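Side-chain contact in endo-N-acetyl-beta-D-glucosaminidase (PDB 4AC1), which probably cleaves N-linked glycans as a family 18 endo-beta-N-acetylglucosaminidase, the activity responsible for deglycosylating the cellulases of Hypocrea jecorina: residues Phe61-Leu64 / Trp65-Ile69. Sequence-based numbering, arbitrary orientation.
Sequences FYTL and WNETI. With NAG (2-acetamido-2-deoxy-beta-D-glucopyranose), chain C.
W65 N donates a hydrogen bond to F61 O at 3.0 Å, with F61 in the N-cap position, and the i+4 to i bonds from the backbone N of N66, E67 and T68 to the O of Y62, T63 and L64 carry on from there as the first turns of helix 62-73. Y62 O does double duty: besides the bond from the backbone N of N66 it accepts a second hydrogen bond, from N66 ND2, at 2.7 Å. The two donors come in from opposite faces of the carbonyl plane, ND2 standing 38° out of it, while Y62 O lies almost in the amide plane of N66. ND2 is also the glycosylated atom, joined covalently to C1 of the N-acetylglucosamine, so its remaining N-H is spent on the helix backbone. The sugar then leans back over the protein: its C4 sits above one face of the Y62 ring, toward the rim, and its O7 comes within 3.3 Å of W65 CB.

On the inner side, L64 lays CD2 over the six-membered ring of W65, 3.8 Å from the centroid and 14° off the normal, a CH-pi contact. L64 CG stands anti to the backbone N (chi1 -169°), which carries the branch alongside the indole. CB of F61 meets the pyrrole end of the indole, 3.7 Å from W65 CD1, and W65 NE1 is hydrogen-bonded to P56 O. With an alanine in place of W65, P56 O would probably lose that donor and L64 CD2 its ring, and a gap would be likely to open against V38 and F41 of strand 35-42.

Apolar side chains thus seat this helix against the GH18 barrel, whereas on the outer side the hydrogen bond to Y62 O probably restrains how the glycan linkage at N66 can turn.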
ATOM      1  N   PHE A  61       2.223   6.274 -19.484  1.00  9.15           N
ATOM      2  CA  PHE A  61       1.649   5.126 -18.789  1.00  8.97           C
ATOM      3  C   PHE A  61       0.853   4.143 -19.649  1.00  8.69           C
ATOM      4  O   PHE A  61       0.154   3.283 -19.111  1.00  8.88           O
ATOM      5  CB  PHE A  61       0.812   5.610 -17.601  1.00  8.93           C
ATOM      6  CG  PHE A  61       1.608   6.366 -16.580  1.00  8.57           C
ATOM      7  CD1 PHE A  61       2.677   5.761 -15.915  1.00  8.99           C
ATOM      8  CD2 PHE A  61       1.307   7.696 -16.293  1.00  8.26           C
ATOM      9  CE1 PHE A  61       3.423   6.472 -14.980  1.00  9.12           C
ATOM     10  CE2 PHE A  61       2.051   8.408 -15.363  1.00  8.68           C
ATOM     11  CZ  PHE A  61       3.101   7.794 -14.694  1.00  7.87           C
ATOM     12  N   TYR A  62       0.982   4.218 -20.976  1.00  9.10           N
ATOM     13  CA  TYR A  62       0.274   3.269 -21.839  1.00  9.26           C
ATOM     14  C   TYR A  62       0.627   1.812 -21.532  1.00  8.38           C
ATOM     15  O   TYR A  62      -0.254   0.955 -21.486  1.00  8.84           O
ATOM     16  CB  TYR A  62       0.538   3.541 -23.324  1.00 10.30           C
ATOM     17  CG  TYR A  62      -0.144   4.770 -23.894  1.00 12.36           C
ATOM     18  CD1 TYR A  62      -1.252   5.348 -23.265  1.00 15.15           C
ATOM     19  CD2 TYR A  62       0.318   5.349 -25.081  1.00 14.67           C
ATOM     20  CE1 TYR A  62      -1.877   6.476 -23.797  1.00 16.98           C
ATOM     21  CE2 TYR A  62      -0.309   6.472 -25.629  1.00 15.79           C
ATOM     22  CZ  TYR A  62      -1.401   7.028 -24.975  1.00 17.09           C
ATOM     23  OH  TYR A  62      -2.021   8.143 -25.504  1.00 18.63           O
ATOM     24  N   THR A  63       1.921   1.538 -21.355  1.00  8.61           N
ATOM     25  CA  THR A  63       2.386   0.174 -21.100  1.00  8.06           C
ATOM     26  C   THR A  63       1.831  -0.285 -19.752  1.00  6.84           C
ATOM     27  O   THR A  63       1.275  -1.360 -19.636  1.00  6.94           O
ATOM     28  CB  THR A  63       3.940   0.065 -21.116  1.00  8.29           C
ATOM     29  OG1 THR A  63       4.466   0.586 -22.353  1.00  9.64           O
ATOM     30  CG2 THR A  63       4.391  -1.386 -20.937  1.00  9.57           C
ATOM     31  N   LEU A  64       1.979   0.570 -18.738  1.00  6.76           N
ATOM     32  CA  LEU A  64       1.503   0.256 -17.391  1.00  6.76           C
ATOM     33  C   LEU A  64       0.025  -0.166 -17.389  1.00  6.85           C
ATOM     34  O   LEU A  64      -0.317  -1.249 -16.915  1.00  6.07           O
ATOM     35  CB  LEU A  64       1.750   1.453 -16.469  1.00  7.20           C
ATOM     36  CG  LEU A  64       1.564   1.270 -14.961  1.00  7.44           C
ATOM     37  CD1 LEU A  64       2.316   2.355 -14.207  1.00  8.03           C
ATOM     38  CD2 LEU A  64       0.094   1.277 -14.591  1.00  8.91           C
ATOM     39  N   TRP A  65      -0.854   0.680 -17.936  1.00  6.72           N
ATOM     40  CA  TRP A  65      -2.291   0.398 -17.842  1.00  6.98           C
ATOM     41  C   TRP A  65      -2.686  -0.804 -18.685  1.00  6.90           C
ATOM     42  O   TRP A  65      -3.547  -1.572 -18.290  1.00  7.20           O
ATOM     43  CB  TRP A  65      -3.160   1.627 -18.141  1.00  6.78           C
ATOM     44  CG  TRP A  65      -2.981   2.727 -17.121  1.00  6.63           C
ATOM     45  CD1 TRP A  65      -2.523   4.006 -17.355  1.00  5.84           C
ATOM     46  CD2 TRP A  65      -3.201   2.642 -15.697  1.00  6.38           C
ATOM     47  NE1 TRP A  65      -2.474   4.716 -16.177  1.00  7.62           N
ATOM     48  CE2 TRP A  65      -2.877   3.904 -15.147  1.00  6.50           C
ATOM     49  CE3 TRP A  65      -3.654   1.627 -14.840  1.00  5.91           C
ATOM     50  CZ2 TRP A  65      -2.985   4.174 -13.779  1.00  7.44           C
ATOM     51  CZ3 TRP A  65      -3.752   1.904 -13.471  1.00  5.87           C
ATOM     52  CH2 TRP A  65      -3.421   3.163 -12.963  1.00  8.10           C
ATOM     53  N   ASN A  66      -2.039  -0.971 -19.841  1.00  7.08           N
ATOM     54  CA  ASN A  66      -2.256  -2.177 -20.633  1.00  6.83           C
ATOM     55  C   ASN A  66      -1.884  -3.456 -19.878  1.00  6.49           C
ATOM     56  O   ASN A  66      -2.616  -4.448 -19.919  1.00  6.98           O
ATOM     57  CB  ASN A  66      -1.525  -2.094 -21.963  1.00  7.60           C
ATOM     58  CG  ASN A  66      -2.351  -1.399 -23.006  1.00  7.69           C
ATOM     59  OD1 ASN A  66      -3.255  -1.993 -23.573  1.00 10.53           O
ATOM     60  ND2 ASN A  66      -2.063  -0.135 -23.245  1.00  9.78           N
ATOM     61  N   GLU A  67      -0.768  -3.414 -19.157  1.00  6.57           N
ATOM     62  CA  GLU A  67      -0.350  -4.573 -18.359  1.00  6.03           C
ATOM     63  C   GLU A  67      -1.307  -4.876 -17.199  1.00  5.51           C
ATOM     64  O   GLU A  67      -1.497  -6.035 -16.824  1.00  5.93           O
ATOM     65  CB  GLU A  67       1.090  -4.415 -17.846  1.00  6.17           C
ATOM     66  CG  GLU A  67       2.127  -4.484 -18.967  1.00  5.88           C
ATOM     67  CD  GLU A  67       3.547  -4.619 -18.467  1.00  7.18           C
ATOM     68  OE1 GLU A  67       3.846  -4.153 -17.348  1.00  8.12           O
ATOM     69  OE2 GLU A  67       4.369  -5.204 -19.215  1.00  8.06           O
ATOM     70  N   THR A  68      -1.923  -3.842 -16.623  1.00  6.09           N
ATOM     71  CA  THR A  68      -2.809  -4.101 -15.472  1.00  5.90           C
ATOM     72  C   THR A  68      -3.974  -5.037 -15.805  1.00  6.01           C
ATOM     73  O   THR A  68      -4.436  -5.780 -14.940  1.00  5.97           O
ATOM     74  CB  THR A  68      -3.356  -2.819 -14.781  1.00  6.28           C
ATOM     75  OG1 THR A  68      -4.222  -2.111 -15.675  1.00  6.71           O
ATOM     76  CG2 THR A  68      -2.224  -1.902 -14.286  1.00  7.63           C
ATOM     77  N   ILE A  69      -4.430  -5.012 -17.060  1.00  6.23           N
ATOM     78  CA  ILE A  69      -5.506  -5.907 -17.494  1.00  7.47           C
ATOM     79  C   ILE A  69      -5.062  -7.365 -17.363  1.00  7.30           C
ATOM     80  O   ILE A  69      -5.778  -8.206 -16.824  1.00  7.03           O
ATOM     81  CB  ILE A  69      -5.964  -5.610 -18.949  1.00  8.01           C
ATOM     82  CG1 ILE A  69      -6.473  -4.172 -19.062  1.00  8.60           C
ATOM     83  CG2 ILE A  69      -7.053  -6.596 -19.400  1.00  9.20           C
ATOM     84  CD1 ILE A  69      -6.581  -3.656 -20.483  1.00  9.75           C
TER
HETATM   85  C1  NAG C 302      -2.788   0.616 -24.240  1.00 11.88           C
HETATM   86  C2  NAG C 302      -3.789   1.634 -23.687  1.00 14.15           C
HETATM   87  C3  NAG C 302      -4.477   2.373 -24.831  1.00 14.27           C
HETATM   88  C4  NAG C 302      -3.411   3.019 -25.710  1.00 14.14           C
HETATM   89  C5  NAG C 302      -2.411   1.956 -26.168  1.00 12.98           C
HETATM   90  C6  NAG C 302      -1.252   2.578 -26.932  1.00 14.41           C
HETATM   91  C7  NAG C 302      -4.938   1.447 -21.562  1.00 14.89           C
HETATM   92  C8  NAG C 302      -5.941   0.699 -20.744  1.00 16.12           C
HETATM   93  N2  NAG C 302      -4.744   0.996 -22.804  1.00 13.93           N
HETATM   94  O3  NAG C 302      -5.354   3.344 -24.303  1.00 17.54           O
HETATM   95  O4  NAG C 302      -3.994   3.634 -26.844  1.00 15.98           O
HETATM   96  O5  NAG C 302      -1.848   1.275 -25.052  1.00 11.53           O
HETATM   97  O6  NAG C 302      -0.606   1.558 -27.663  1.00 14.27           O
HETATM   98  O7  NAG C 302      -4.338   2.412 -21.089  1.00 14.57           O